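Local coordinates for putative nisin-resistance protein (Streptococcus agalactiae 515, PDB 4Y68) that probably confers resistance to the lantibiotic nisin as a lipoprotein peptidase of family S41, a hydrolase that recognises and cleaves the peptide, at residues A[87-92]-A[251-256]; A[255-260]-A[269-274]; A[176-181]-A[209-214]; A[143-148]-A[170-175]. All blocks are in the same frame, centred on the assembly; numbering follows the deposited sequence.

How the contacts relate
The four contacts form two clusters in a single chain. Contacts 1 and 2 have centres about 8 Å apart and share Thr255 and Val256, where the loop meeting His90 runs on into hairpin strand 256-261. Contacts 3 and 4, centres about 11 Å apart, touch through backbone bonds from the 209-214 turn to Ala173 and Ser174. Between the clusters the centres lie about 25 to 29 Å apart, yet strands 180-185 and 267-276 are neighbours in one antiparallel sheet, linking contacts 2 and 3. Along the chain, contact 1 opens first, encloses contact 4 and then contact 3, and closes at 251-256, where contact 2 begins. The probable active-site region of contact 1 lies well away from contacts 3 and 4.

Contact 1. Residues A[87-92]-A[251-256]; sequences GGKHSQ and AGYTTV
Lys89 and His90 meet Tyr253 and Thr255 through two hydrogen bonds, a set of ring contacts and a bridging water. The first hydrogen bond runs from Lys89 NZ to Gly252 O at 3.0 Å, the amine standing 28° out of the carbonyl plane; bends late in the lysine chain bring it there, and Asn285 O takes a second, weak bond. The other joins His90 ND1 to Thr255 OG1 at 2.9 Å, close to the imidazole plane. The imidazole is carried across to the threonine by a chi1 of -163°, which sets CG opposite the backbone N; the threonine hydroxyl is also bonded to Asn285 OD1.

Ring contacts lie between these polar ends. The lysine chain crosses Tyr253 at about a right angle, CE lying over one ring face with Lys89 CE 3.6 Å from Tyr253 CZ. Because Lys89 NZ is 4.8 Å from the Tyr253 ring centroid and nearly on the ring normal, the approach is also a cation-pi contact. Tyr253 CB in turn sits over the centre of the imidazole, 3.9 Å from the His90 ring centroid, and in an offset edge-to-face pair the edge of Tyr253 is turned toward the face of His90, planes at 66°.

Water 1 donates to Lys89 O and is also hydrogen-bonded to Tyr253 OH, tying the phenol to the turn Gly88-Ser91.

On its far nitrogen, His90 NE2 is hydrogen-bonded to Ser228 OG. The arrangement is consistent with the serine-histidine active site of a serine peptidase, with Thr255 as a probable second-shell residue that helps to fix the imidazole's rotation.

Contact 2. Residues A[255-260]-A[269-274]; sequences TVNETF and ALTTGI
Thr255 enters the hairpin pressed against Thr271: its CB lies only 3.4 Å from Thr271 CG2, tighter than usual carbon packing. In Thr271 a chi1 of -57° puts OG1 beside the backbone N, which leaves CG2 anti to that N and facing Thr255. Opposite Val256 the other strand has a classic beta bulge, Thr272 and Gly273 both facing this one residue. Val256 O receives Thr272 N at 2.9 Å and, weakly, Gly273 N, while Val256 N bonds to Gly273 O.

Asn257 then faces Thr271 in a non-hydrogen-bonded pair, but the side chains bond instead: Thr271 OG1 donates to Asn257 OD1 at 2.7 Å, coming 28° out of the amide carbonyl plane. Ser91 OG is a second partner of that hydroxyl, and Asn257 ND2 is bonded to His90 O. Glu258 pairs with Leu270 by two backbone bonds, Glu258 N to Leu270 O and Leu270 N to Glu258 O, both 2.8 Å. Its CG packs 3.2 Å from Thr272 OG1, while the carboxylate forms a salt bridge with Arg46. Farther on, Phe260 sets its ring edge against Leu270, CE2 lying 4.0 Å from Leu270 CB.

The chemistry implies a hairpin held mainly by polar bonds, with the Asn257 amide coupling it to the loop that carries His90.

Contact 3. Residues A[176-181]-A[209-214]; sequences LPNDTL and KTINTK
A type II beta turn, Thr210 to Thr213, docks here against the connection that leads from helix 165-171 into strand 180-185, joining two loops of the peptidase fold; the turn itself precedes strand 218-222 of the mixed sheet. Ile211 and Asn212 occupy the turn's two central positions, and Asn212 has the positive phi (65°) usual at the second of them. Thr213 OG1 reinforces the turn by donating to Thr210 O at 2.8 Å.

Across the contact the two loops meet through carbon atoms. Leu176 O is approached by Asn212 CB at 3.0 Å and by Ile211 CG2 at 3.3 Å, so methylene and methyl hydrogens crowd this carbonyl, while the backbone N of Asn212 is hydrogen-bonded to Ala173 O rather than to it. The same Ile211 methyl stands anti to its backbone N, which carries it toward Asn178, where CG2 lies 3.5 Å from Asn178 CB. The other branch of the isoleucine runs on toward the asparagine amide, with CD1 3.7 Å from Asn178 OD1. Met196 packs on both Leu176 and Ile211, extending the apolar part of the contact beyond the two loops.

Asn178 is itself the centre of an inverse gamma turn, closed by a weak bond from Asp179 N to Pro177 O. The polar link between the loops is supplied by water 2, which accepts from Asn178 N at 2.9 Å and from Asn212 ND2 at 2.7 Å.

Contact 4. Residues A[143-148]-A[170-175]; sequences NILMEK and GGLASI
Helix 131-147 is the crossover of a beta-alpha-beta unit in the S41 core, lying in sequence between the parallel neighbouring strands 118-122 and 152-156, and its last turns pack here against the end of helix 165-171 and the short 3-10 segment that follows. The contact is buried and mostly apolar. Leu145 does most of the work: its CD1 methyl packs against the residues where helix 165-171 ends, meeting Gly171 O at 3.6 Å, Leu172 CD2 at 4.1 Å and Ile175 CD1 at 4.0 Å. The one methyl thus touches Gly171, Leu172 and Ile175, and Ser174 OG as well, while Ile121 and Leu153 from the sheet strands pack on the same side chain. Ile175 in turn rests on Leu155, so the two segments share the apolar layer between helices and sheet.

Next to this cluster, the CB of Ser174 points at helix 131-147. Its OG lies 3.5 Å from Leu145 CB, a contact of hydroxyl oxygen with carbon. The backbone here is tied to the neighbouring turn: Ala173 and Ser174 form backbone bonds with Asn212 and Lys214.

Met146 closes the edge of the contact. Its chain runs alongside the serine, near Thr213, and the bend at chi2 (-62°) brings the sulfur SD to 3.6 Å from Ser174 CB.

Contact 1. Residues A[87-92]-A[251-256]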
loop_
_atom_site.group_PDB
_atom_site.type_symbol
_atom_site.label_atom_id
_atom_site.label_comp_id
_atom_site.label_asym_id
_atom_site.label_seq_id
_atom_site.Cartn_x
_atom_site.Cartn_y
_atom_site.Cartn_z
ATOM N N GLY A 87 12.046 -11.471 3.970
ATOM C CA GLY A 87 11.222 -10.472 3.313
ATOM C C GLY A 87 11.492 -9.044 3.753
ATOM O O GLY A 87 11.189 -8.107 3.025
ATOM N N GLY A 88 12.064 -8.870 4.940
ATOM C CA GLY A 88 12.374 -7.536 5.436
ATOM C C GLY A 88 11.253 -6.978 6.280
ATOM O O GLY A 88 10.248 -7.668 6.538
ATOM N N LYS A 89 11.409 -5.728 6.712
ATOM C CA LYS A 89 10.511 -5.143 7.709
ATOM C C LYS A 89 9.079 -4.888 7.213
ATOM O O LYS A 89 8.210 -4.555 8.001
ATOM C CB LYS A 89 11.095 -3.831 8.233
ATOM C CG LYS A 89 10.989 -2.669 7.288
ATOM C CD LYS A 89 11.683 -1.435 7.870
ATOM C CE LYS A 89 10.921 -0.152 7.541
ATOM N NZ LYS A 89 11.790 1.009 7.067
ATOM N N HIS A 90 8.840 -5.020 5.914
ATOM C CA HIS A 90 7.506 -4.806 5.373
ATOM C C HIS A 90 6.771 -6.151 5.298
ATOM O O HIS A 90 5.585 -6.212 4.970
ATOM C CB HIS A 90 7.598 -4.128 4.000
ATOM C CG HIS A 90 6.322 -3.493 3.531
ATOM N ND1 HIS A 90 6.126 -3.101 2.222
ATOM C CD2 HIS A 90 5.189 -3.157 4.197
ATOM C CE1 HIS A 90 4.924 -2.570 2.099
ATOM N NE2 HIS A 90 4.332 -2.594 3.283
ATOM N N SER A 91 7.479 -7.232 5.620
ATOM C CA SER A 91 6.874 -8.556 5.566
ATOM C C SER A 91 6.345 -8.990 6.926
ATOM O O SER A 91 6.884 -8.588 7.949
ATOM C CB SER A 91 7.876 -9.581 5.047
ATOM O OG SER A 91 8.230 -9.338 3.692
ATOM N N GLN A 92 5.300 -9.821 6.937
ATOM C CA GLN A 92 4.813 -10.420 8.187
ATOM C C GLN A 92 3.758 -11.489 7.951
ATOM O O GLN A 92 3.249 -11.645 6.840
ATOM C CB GLN A 92 4.235 -9.345 9.117
ATOM C CG GLN A 92 3.126 -8.521 8.499
ATOM C CD GLN A 92 2.716 -7.350 9.376
ATOM O OE1 GLN A 92 2.849 -7.412 10.590
ATOM N NE2 GLN A 92 2.225 -6.272 8.759
ATOM N N ALA A 251 6.921 6.742 6.266
ATOM C CA ALA A 251 7.367 5.710 7.207
ATOM C C ALA A 251 8.477 4.850 6.637
ATOM O O ALA A 251 9.239 4.254 7.386
ATOM C CB ALA A 251 6.191 4.829 7.635
ATOM N N GLY A 252 8.570 4.771 5.317
ATOM C CA GLY A 252 9.624 3.989 4.690
ATOM C C GLY A 252 9.249 2.538 4.467
ATOM O O GLY A 252 10.031 1.639 4.780
ATOM N N TYR A 253 8.054 2.297 3.920
ATOM C CA TYR A 253 7.628 0.929 3.591
ATOM C C TYR A 253 7.379 0.877 2.093
ATOM O O TYR A 253 6.388 0.305 1.605
ATOM C CB TYR A 253 6.398 0.512 4.416
ATOM C CG TYR A 253 6.755 0.268 5.880
ATOM C CD1 TYR A 253 7.004 -1.009 6.353
ATOM C CD2 TYR A 253 6.880 1.322 6.767
ATOM C CE1 TYR A 253 7.355 -1.235 7.668
ATOM C CE2 TYR A 253 7.246 1.117 8.089
ATOM C CZ TYR A 253 7.476 -0.168 8.534
ATOM O OH TYR A 253 7.820 -0.384 9.848
ATOM N N THR A 254 8.303 1.501 1.368
ATOM C CA THR A 254 8.222 1.571 -0.070
ATOM C C THR A 254 8.782 0.270 -0.642
ATOM O O THR A 254 9.892 0.225 -1.164
ATOM C CB THR A 254 8.971 2.810 -0.632
ATOM O OG1 THR A 254 10.203 3.003 0.085
ATOM C CG2 THR A 254 8.110 4.074 -0.454
ATOM N N THR A 255 8.002 -0.799 -0.503
ATOM C CA THR A 255 8.228 -2.013 -1.268
ATOM C C THR A 255 6.886 -2.625 -1.612
ATOM O O THR A 255 5.905 -2.465 -0.874
ATOM C CB THR A 255 9.102 -3.047 -0.522
ATOM O OG1 THR A 255 8.656 -3.177 0.841
ATOM C CG2 THR A 255 10.562 -2.615 -0.543
ATOM N N VAL A 256 6.839 -3.322 -2.741
ATOM C CA VAL A 256 5.639 -4.063 -3.101
ATOM C C VAL A 256 5.565 -5.404 -2.346
ATOM O O VAL A 256 6.551 -6.150 -2.261
ATOM C CB VAL A 256 5.593 -4.282 -4.624
ATOM C CG1 VAL A 256 4.592 -5.383 -4.989
ATOM C CG2 VAL A 256 5.259 -2.960 -5.331
HETATM O O HOH W 1 8.677 -3.336 10.591
#

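Contact 2. Residues A[255-260]-A[269-274]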
loop_
_atom_site.group_PDB
_atom_site.type_symbol
_atom_site.label_atom_id
_atom_site.label_comp_id
_atom_site.label_asym_id
_atom_site.label_seq_id
_atom_site.Cartn_x
_atom_site.Cartn_y
_atom_site.Cartn_z
ATOM N N THR A 255 8.002 -0.799 -0.503
ATOM C CA THR A 255 8.228 -2.013 -1.268
ATOM C C THR A 255 6.886 -2.625 -1.612
ATOM O O THR A 255 5.905 -2.465 -0.874
ATOM C CB THR A 255 9.102 -3.047 -0.522
ATOM O OG1 THR A 255 8.656 -3.177 0.841
ATOM C CG2 THR A 255 10.562 -2.615 -0.543
ATOM N N VAL A 256 6.839 -3.322 -2.741
ATOM C CA VAL A 256 5.639 -4.063 -3.101
ATOM C C VAL A 256 5.565 -5.404 -2.346
ATOM O O VAL A 256 6.551 -6.150 -2.261
ATOM C CB VAL A 256 5.593 -4.282 -4.624
ATOM C CG1 VAL A 256 4.592 -5.383 -4.989
ATOM C CG2 VAL A 256 5.259 -2.960 -5.331
ATOM N N ASN A 257 4.411 -5.701 -1.762
ATOM C CA ASN A 257 4.160 -7.026 -1.198
ATOM C C ASN A 257 3.201 -7.851 -2.037
ATOM O O ASN A 257 2.362 -7.311 -2.767
ATOM C CB ASN A 257 3.580 -6.935 0.214
ATOM C CG ASN A 257 4.569 -6.389 1.222
ATOM O OD1 ASN A 257 5.774 -6.331 0.965
ATOM N ND2 ASN A 257 4.054 -5.974 2.383
ATOM N N GLU A 258 3.334 -9.166 -1.918
ATOM C CA GLU A 258 2.335 -10.088 -2.434
ATOM C C GLU A 258 1.793 -10.824 -1.219
ATOM O O GLU A 258 2.535 -11.078 -0.265
ATOM C CB GLU A 258 2.931 -11.042 -3.470
ATOM C CG GLU A 258 3.635 -10.319 -4.636
ATOM C CD GLU A 258 4.390 -11.261 -5.590
ATOM O OE1 GLU A 258 4.459 -12.474 -5.317
ATOM O OE2 GLU A 258 4.927 -10.782 -6.620
ATOM N N THR A 259 0.498 -11.127 -1.218
ATOM C CA THR A 259 -0.112 -11.674 -0.021
ATOM C C THR A 259 -0.665 -13.054 -0.317
ATOM O O THR A 259 -1.373 -13.245 -1.302
ATOM C CB THR A 259 -1.221 -10.745 0.520
ATOM O OG1 THR A 259 -0.639 -9.493 0.916
ATOM C CG2 THR A 259 -1.907 -11.373 1.732
ATOM N N PHE A 260 -0.325 -14.012 0.544
ATOM C CA PHE A 260 -0.656 -15.419 0.332
ATOM C C PHE A 260 -1.593 -15.907 1.431
ATOM O O PHE A 260 -1.278 -15.795 2.622
ATOM C CB PHE A 260 0.625 -16.263 0.272
ATOM C CG PHE A 260 1.574 -15.833 -0.814
ATOM C CD1 PHE A 260 1.492 -16.391 -2.084
ATOM C CD2 PHE A 260 2.519 -14.833 -0.577
ATOM C CE1 PHE A 260 2.346 -15.968 -3.095
ATOM C CE2 PHE A 260 3.386 -14.414 -1.575
ATOM C CZ PHE A 260 3.296 -14.974 -2.836
ATOM N N ALA A 269 2.002 -11.801 4.256
ATOM C CA ALA A 269 2.360 -10.619 3.491
ATOM C C ALA A 269 3.859 -10.623 3.202
ATOM O O ALA A 269 4.659 -10.385 4.092
ATOM C CB ALA A 269 1.978 -9.359 4.240
ATOM N N LEU A 270 4.227 -10.860 1.954
ATOM C CA LEU A 270 5.632 -11.084 1.582
ATOM C C LEU A 270 6.178 -10.015 0.628
ATOM O O LEU A 270 5.573 -9.738 -0.408
ATOM C CB LEU A 270 5.779 -12.473 0.939
ATOM C CG LEU A 270 7.179 -12.935 0.542
ATOM C CD1 LEU A 270 8.111 -12.864 1.753
ATOM C CD2 LEU A 270 7.133 -14.362 0.009
ATOM N N THR A 271 7.332 -9.434 0.956
ATOM C CA THR A 271 7.893 -8.379 0.123
ATOM C C THR A 271 8.585 -8.978 -1.088
ATOM O O THR A 271 9.425 -9.870 -0.950
ATOM C CB THR A 271 8.872 -7.515 0.920
ATOM O OG1 THR A 271 8.189 -6.971 2.056
ATOM C CG2 THR A 271 9.418 -6.394 0.065
ATOM N N THR A 272 8.231 -8.513 -2.276
ATOM C CA THR A 272 8.711 -9.166 -3.491
ATOM C C THR A 272 9.275 -8.183 -4.506
ATOM O O THR A 272 9.866 -8.581 -5.490
ATOM C CB THR A 272 7.586 -9.961 -4.155
ATOM O OG1 THR A 272 6.523 -9.060 -4.489
ATOM C CG2 THR A 272 7.053 -11.009 -3.192
ATOM N N GLY A 273 9.098 -6.895 -4.249
ATOM C CA GLY A 273 9.471 -5.885 -5.219
ATOM C C GLY A 273 10.083 -4.616 -4.636
ATOM O O GLY A 273 9.572 -4.030 -3.677
ATOM N N ILE A 274 11.216 -4.235 -5.207
ATOM C CA ILE A 274 11.816 -2.928 -4.997
ATOM C C ILE A 274 11.090 -1.980 -5.913
ATOM O O ILE A 274 10.528 -2.422 -6.916
ATOM C CB ILE A 274 13.329 -2.944 -5.306
ATOM C CG1 ILE A 274 14.085 -3.387 -4.068
ATOM C CG2 ILE A 274 13.828 -1.571 -5.704
ATOM C CD1 ILE A 274 13.840 -4.774 -3.743
#

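Contact 3. Residues A[176-181]-A[209-214]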
loop_
_atom_site.group_PDB
_atom_site.type_symbol
_atom_site.label_atom_id
_atom_site.label_comp_id
_atom_site.label_asym_id
_atom_site.label_seq_id
_atom_site.Cartn_x
_atom_site.Cartn_y
_atom_site.Cartn_z
ATOM N N LEU A 176 -5.116 11.492 -11.837
ATOM C CA LEU A 176 -3.890 10.750 -12.148
ATOM C C LEU A 176 -3.792 10.409 -13.647
ATOM O O LEU A 176 -4.789 10.309 -14.343
ATOM C CB LEU A 176 -3.808 9.463 -11.314
ATOM C CG LEU A 176 -3.409 9.553 -9.829
ATOM C CD1 LEU A 176 -3.749 8.248 -9.112
ATOM C CD2 LEU A 176 -1.952 9.881 -9.663
ATOM N N PRO A 177 -2.572 10.206 -14.137
ATOM C CA PRO A 177 -2.329 9.888 -15.545
ATOM C C PRO A 177 -2.925 8.546 -15.907
ATOM O O PRO A 177 -2.927 7.657 -15.049
ATOM C CB PRO A 177 -0.792 9.830 -15.638
ATOM C CG PRO A 177 -0.312 10.536 -14.455
ATOM C CD PRO A 177 -1.319 10.319 -13.378
ATOM N N ASN A 178 -3.412 8.387 -17.135
ATOM C CA ASN A 178 -3.715 7.050 -17.644
ATOM C C ASN A 178 -2.439 6.452 -18.219
ATOM O O ASN A 178 -2.309 6.279 -19.420
ATOM C CB ASN A 178 -4.815 7.091 -18.701
ATOM C CG ASN A 178 -5.237 5.713 -19.150
ATOM O OD1 ASN A 178 -5.176 4.750 -18.390
ATOM N ND2 ASN A 178 -5.657 5.607 -20.394
ATOM N N ASP A 179 -1.487 6.168 -17.346
ATOM C CA ASP A 179 -0.131 5.802 -17.749
ATOM C C ASP A 179 0.556 5.140 -16.555
ATOM O O ASP A 179 -0.085 4.806 -15.561
ATOM C CB ASP A 179 0.657 7.055 -18.190
ATOM C CG ASP A 179 1.797 6.751 -19.171
ATOM O OD1 ASP A 179 2.411 5.664 -19.113
ATOM O OD2 ASP A 179 2.077 7.622 -20.021
ATOM N N THR A 180 1.870 5.022 -16.640
ATOM C CA THR A 180 2.672 4.451 -15.584
ATOM C C THR A 180 2.475 5.193 -14.261
ATOM O O THR A 180 2.512 6.405 -14.212
ATOM C CB THR A 180 4.155 4.466 -15.983
ATOM O OG1 THR A 180 4.389 3.453 -16.975
ATOM C CG2 THR A 180 5.032 4.215 -14.780
ATOM N N LEU A 181 2.228 4.443 -13.199
ATOM C CA LEU A 181 2.127 5.018 -11.864
ATOM C C LEU A 181 3.443 4.875 -11.092
ATOM O O LEU A 181 3.951 5.859 -10.553
ATOM C CB LEU A 181 0.973 4.369 -11.103
ATOM C CG LEU A 181 -0.407 5.026 -11.235
ATOM C CD1 LEU A 181 -0.508 6.040 -12.363
ATOM C CD2 LEU A 181 -1.494 3.981 -11.339
ATOM N N LYS A 209 -12.975 6.846 -18.799
ATOM C CA LYS A 209 -13.071 8.143 -19.466
ATOM C C LYS A 209 -12.890 9.295 -18.487
ATOM O O LYS A 209 -12.708 10.448 -18.912
ATOM C CB LYS A 209 -14.410 8.285 -20.207
ATOM C CG LYS A 209 -14.523 7.416 -21.478
ATOM C CD LYS A 209 -13.578 7.908 -22.586
ATOM C CE LYS A 209 -13.450 6.912 -23.747
ATOM N NZ LYS A 209 -14.674 6.809 -24.606
ATOM N N THR A 210 -12.916 9.000 -17.185
ATOM C CA THR A 210 -12.741 10.063 -16.198
ATOM C C THR A 210 -11.291 10.212 -15.750
ATOM O O THR A 210 -10.930 11.218 -15.129
ATOM C CB THR A 210 -13.626 9.846 -14.961
ATOM O OG1 THR A 210 -13.236 8.652 -14.277
ATOM C CG2 THR A 210 -15.092 9.723 -15.367
ATOM N N ILE A 211 -10.456 9.233 -16.090
ATOM C CA ILE A 211 -9.037 9.273 -15.728
ATOM C C ILE A 211 -8.347 10.525 -16.219
ATOM O O ILE A 211 -8.409 10.841 -17.407
ATOM C CB ILE A 211 -8.260 8.083 -16.302
ATOM C CG1 ILE A 211 -8.821 6.767 -15.777
ATOM C CG2 ILE A 211 -6.784 8.244 -15.997
ATOM C CD1 ILE A 211 -8.269 5.516 -16.472
ATOM N N ASN A 212 -7.690 11.238 -15.304
ATOM C CA ASN A 212 -6.856 12.395 -15.645
ATOM C C ASN A 212 -7.639 13.584 -16.230
ATOM O O ASN A 212 -7.108 14.363 -17.020
ATOM C CB ASN A 212 -5.770 11.961 -16.626
ATOM C CG ASN A 212 -4.657 12.967 -16.746
ATOM O OD1 ASN A 212 -4.436 13.793 -15.852
ATOM N ND2 ASN A 212 -3.947 12.914 -17.871
ATOM N N THR A 213 -8.896 13.740 -15.829
ATOM C CA THR A 213 -9.702 14.836 -16.372
ATOM C C THR A 213 -9.740 16.096 -15.509
ATOM O O THR A 213 -10.308 17.103 -15.918
ATOM C CB THR A 213 -11.142 14.387 -16.639
ATOM O OG1 THR A 213 -11.720 13.865 -15.441
ATOM C CG2 THR A 213 -11.161 13.288 -17.727
ATOM N N LYS A 214 -9.115 16.072 -14.339
ATOM C CA LYS A 214 -9.005 17.302 -13.543
ATOM C C LYS A 214 -7.570 17.753 -13.426
ATOM O O LYS A 214 -6.689 16.977 -13.035
ATOM C CB LYS A 214 -9.590 17.124 -12.142
ATOM C CG LYS A 214 -11.060 16.782 -12.120
ATOM C CD LYS A 214 -11.914 17.921 -12.687
ATOM C CE LYS A 214 -11.656 19.231 -11.971
ATOM N NZ LYS A 214 -12.862 20.136 -12.051
HETATM O O HOH W 2 -3.421 10.582 -19.073
#

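Contact 4. Residues A[143-148]-A[170-175]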
loop_
_atom_site.group_PDB
_atom_site.type_symbol
_atom_site.label_atom_id
_atom_site.label_comp_id
_atom_site.label_asym_id
_atom_site.label_seq_id
_atom_site.Cartn_x
_atom_site.Cartn_y
_atom_site.Cartn_z
ATOM N N ASN A 143 -16.825 11.467 -6.291
ATOM C CA ASN A 143 -17.838 12.516 -6.213
ATOM C C ASN A 143 -17.243 13.856 -5.854
ATOM O O ASN A 143 -17.571 14.868 -6.468
ATOM C CB ASN A 143 -18.930 12.190 -5.208
ATOM C CG ASN A 143 -19.890 13.363 -5.015
ATOM O OD1 ASN A 143 -19.626 14.278 -4.228
ATOM N ND2 ASN A 143 -20.990 13.360 -5.765
ATOM N N ILE A 144 -16.362 13.860 -4.864
ATOM C CA ILE A 144 -15.733 15.100 -4.434
ATOM C C ILE A 144 -14.975 15.750 -5.564
ATOM O O ILE A 144 -15.112 16.944 -5.788
ATOM C CB ILE A 144 -14.769 14.884 -3.261
ATOM C CG1 ILE A 144 -15.563 14.520 -1.996
ATOM C CG2 ILE A 144 -13.896 16.142 -3.070
ATOM C CD1 ILE A 144 -14.693 14.127 -0.817
ATOM N N LEU A 145 -14.185 14.950 -6.279
ATOM C CA LEU A 145 -13.288 15.472 -7.307
ATOM C C LEU A 145 -14.041 15.870 -8.578
ATOM O O LEU A 145 -13.659 16.831 -9.234
ATOM C CB LEU A 145 -12.201 14.442 -7.648
ATOM C CG LEU A 145 -11.149 14.161 -6.563
ATOM C CD1 LEU A 145 -10.246 12.984 -6.926
ATOM C CD2 LEU A 145 -10.315 15.389 -6.289
ATOM N N MET A 146 -15.110 15.142 -8.908
ATOM C CA MET A 146 -15.826 15.359 -10.170
ATOM C C MET A 146 -17.015 16.339 -10.060
ATOM O O MET A 146 -17.298 17.079 -11.004
ATOM C CB MET A 146 -16.317 14.017 -10.740
ATOM C CG MET A 146 -15.196 13.069 -11.249
ATOM S SD MET A 146 -14.168 13.673 -12.624
ATOM C CE MET A 146 -15.395 13.997 -13.894
ATOM N N GLU A 147 -17.694 16.357 -8.917
ATOM C CA GLU A 147 -18.907 17.157 -8.763
ATOM C C GLU A 147 -18.822 18.347 -7.803
ATOM O O GLU A 147 -19.834 18.983 -7.521
ATOM C CB GLU A 147 -20.030 16.255 -8.303
ATOM C CG GLU A 147 -20.096 14.976 -9.095
ATOM C CD GLU A 147 -21.481 14.705 -9.558
ATOM O OE1 GLU A 147 -22.236 15.684 -9.697
ATOM O OE2 GLU A 147 -21.828 13.530 -9.773
ATOM N N LYS A 148 -17.640 18.642 -7.278
ATOM C CA LYS A 148 -17.502 19.796 -6.407
ATOM C C LYS A 148 -16.758 20.881 -7.148
ATOM O O LYS A 148 -16.086 20.631 -8.149
ATOM C CB LYS A 148 -16.764 19.462 -5.112
ATOM C CG LYS A 148 -17.449 18.434 -4.219
ATOM C CD LYS A 148 -18.770 18.924 -3.663
ATOM C CE LYS A 148 -19.199 18.027 -2.511
ATOM N NZ LYS A 148 -20.595 18.265 -2.097
ATOM N N GLY A 170 -7.933 4.228 -7.301
ATOM C CA GLY A 170 -9.192 4.365 -8.020
ATOM C C GLY A 170 -9.982 5.648 -7.767
ATOM O O GLY A 170 -10.442 6.307 -8.700
ATOM N N GLY A 171 -10.143 6.015 -6.504
ATOM C CA GLY A 171 -10.887 7.208 -6.169
ATOM C C GLY A 171 -10.197 8.454 -6.692
ATOM O O GLY A 171 -10.844 9.457 -6.972
ATOM N N LEU A 172 -8.880 8.387 -6.837
ATOM C CA LEU A 172 -8.099 9.534 -7.280
ATOM C C LEU A 172 -7.848 9.506 -8.786
ATOM O O LEU A 172 -7.031 10.282 -9.304
ATOM C CB LEU A 172 -6.770 9.589 -6.527
ATOM C CG LEU A 172 -6.929 9.671 -4.999
ATOM C CD1 LEU A 172 -5.630 9.403 -4.239
ATOM C CD2 LEU A 172 -7.517 11.016 -4.576
ATOM N N ALA A 173 -8.568 8.630 -9.483
ATOM C CA ALA A 173 -8.316 8.372 -10.902
ATOM C C ALA A 173 -8.397 9.642 -11.721
ATOM O O ALA A 173 -7.573 9.870 -12.599
ATOM C CB ALA A 173 -9.293 7.333 -11.453
ATOM N N SER A 174 -9.385 10.478 -11.425
ATOM C CA SER A 174 -9.606 11.692 -12.202
ATOM C C SER A 174 -8.428 12.668 -12.156
ATOM O O SER A 174 -8.320 13.552 -13.024
ATOM C CB SER A 174 -10.897 12.403 -11.724
ATOM O OG SER A 174 -10.661 13.214 -10.576
ATOM N N ILE A 175 -7.546 12.541 -11.161
ATOM C CA ILE A 175 -6.384 13.435 -11.108
ATOM C C ILE A 175 -5.056 12.711 -11.327
ATOM O O ILE A 175 -3.985 13.269 -11.071
ATOM C CB ILE A 175 -6.286 14.229 -9.771
ATOM C CG1 ILE A 175 -6.464 13.319 -8.562
ATOM C CG2 ILE A 175 -7.323 15.375 -9.722
ATOM C CD1 ILE A 175 -6.366 14.049 -7.245
#